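EST1E (Clostridium proteoclasticum, PDB 2WTM) is a promiscuous feruloyl esterase of the alpha/beta-hydrolase superfamily, hydrolysing ester bonds such as those of ferulic acid. Local coordinates at residues I194-G197 against D198-A202. Sequence-based numbering, arbitrary orientation.
Sequences IVHG and DQDEA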
# COMPACT_ATOMS: atom_id res chain seq x y z
N ILE A 194 9.81 -20.85 -8.03
CA ILE A 194 10.10 -20.69 -6.59
C ILE A 194 11.22 -21.59 -6.22
O ILE A 194 11.20 -22.79 -6.58
CB ILE A 194 8.88 -20.93 -5.67
CG1 ILE A 194 7.83 -19.88 -5.96
CG2 ILE A 194 9.32 -20.86 -4.23
CD1 ILE A 194 6.55 -20.16 -5.17
N VAL A 195 12.21 -21.04 -5.53
CA VAL A 195 13.32 -21.84 -4.94
C VAL A 195 13.24 -21.74 -3.43
O VAL A 195 12.88 -20.66 -2.91
CB VAL A 195 14.69 -21.28 -5.44
CG1 VAL A 195 15.81 -22.21 -4.93
CG2 VAL A 195 14.67 -21.18 -6.91
N HIS A 196 13.49 -22.83 -2.68
CA HIS A 196 13.43 -22.78 -1.25
C HIS A 196 14.17 -23.95 -0.66
O HIS A 196 14.03 -25.07 -1.17
CB HIS A 196 11.94 -22.84 -0.82
CG HIS A 196 11.61 -22.18 0.47
ND1 HIS A 196 10.60 -21.23 0.59
CD2 HIS A 196 12.12 -22.32 1.70
CE1 HIS A 196 10.53 -20.83 1.83
NE2 HIS A 196 11.45 -21.46 2.54
N GLY A 197 14.99 -23.66 0.35
CA GLY A 197 15.77 -24.67 1.13
C GLY A 197 14.86 -25.35 2.11
O GLY A 197 14.18 -24.67 2.88
N ASP A 198 14.92 -26.67 2.18
CA ASP A 198 14.01 -27.38 3.08
C ASP A 198 14.41 -27.37 4.57
O ASP A 198 13.67 -27.91 5.39
CB ASP A 198 13.68 -28.79 2.56
CG ASP A 198 14.85 -29.75 2.60
OD1 ASP A 198 15.84 -29.53 3.31
OD2 ASP A 198 14.72 -30.69 1.81
N GLN A 199 15.53 -26.78 4.93
CA GLN A 199 15.87 -26.50 6.29
C GLN A 199 15.90 -24.99 6.58
O GLN A 199 16.70 -24.51 7.37
CB GLN A 199 17.21 -27.16 6.61
CG GLN A 199 17.15 -28.68 6.59
CD GLN A 199 16.39 -29.28 7.78
OE1 GLN A 199 16.17 -28.59 8.78
NE2 GLN A 199 16.01 -30.54 7.69
N ASP A 200 15.01 -24.24 5.92
CA ASP A 200 14.95 -22.80 6.08
C ASP A 200 14.42 -22.50 7.48
O ASP A 200 13.32 -22.88 7.82
CB ASP A 200 14.06 -22.17 4.98
CG ASP A 200 14.10 -20.65 4.93
OD1 ASP A 200 14.07 -19.98 5.96
OD2 ASP A 200 14.14 -20.13 3.80
N GLU A 201 15.25 -21.84 8.26
CA GLU A 201 15.00 -21.53 9.65
C GLU A 201 14.17 -20.27 9.83
O GLU A 201 13.87 -19.87 10.96
CB GLU A 201 16.38 -21.30 10.34
CG GLU A 201 17.27 -20.01 9.91
CD GLU A 201 18.05 -20.10 8.57
OE1 GLU A 201 17.76 -20.97 7.73
OE2 GLU A 201 18.93 -19.24 8.34
N ALA A 202 13.92 -19.56 8.73
CA ALA A 202 13.38 -18.20 8.82
C ALA A 202 11.98 -18.14 8.31
O ALA A 202 11.14 -17.46 8.91
CB ALA A 202 14.27 -17.25 8.05
O HOH W 1 15.73 -21.23 1.87
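The imidazole of H196, on the end of strand 192-197, and the carboxylate of D200, in the loop that follows, meet with their planes 50° apart and their side chains crossing at roughly a right angle. OD2 of D200 stands obliquely to the ring, 3.3 Å from H196 NE2, while CB of D200 lies 3.6 Å from the same nitrogen. ND1 of the ring is hydrogen-bonded to S208 OG and NE2 to V203 O, and these two bonds fix its rotation. With CG of D200 anti to the backbone N (chi1 -171°), the carboxylate is brought next to the imidazole, and its two oxygens serve different partners. D200 OD1 accepts a hydrogen bond from A202 N at 2.8 Å, nearly along the C-O axis, which closes an Asx turn. D200 OD2 accepts from a water at 2.7 Å, and that water in turn accepts from G197 N at 3.0 Å, bridging the strand end to the acid. The carboxylate is thus gripped at both oxygens and its orientation is well defined. Between strand and acid the chain reverses in a type I beta turn from G197 to D200, closed by a weak bond from D200 N to G197 O (3.2 Å, 132°). D198, at the second position of the turn, directs its OD1 to G225 N and thereby ties the turn to the loop that follows strand 218-223. D200 sits in the loop after strand 192-197, the seventh strand of the main sheet and the usual place of the acid in alpha/beta hydrolases; the hydrogen bond between its OD2 and H228 ND1 is consistent with D200 being the acid of a Ser-His-Asp catalytic triad with S108 and H228.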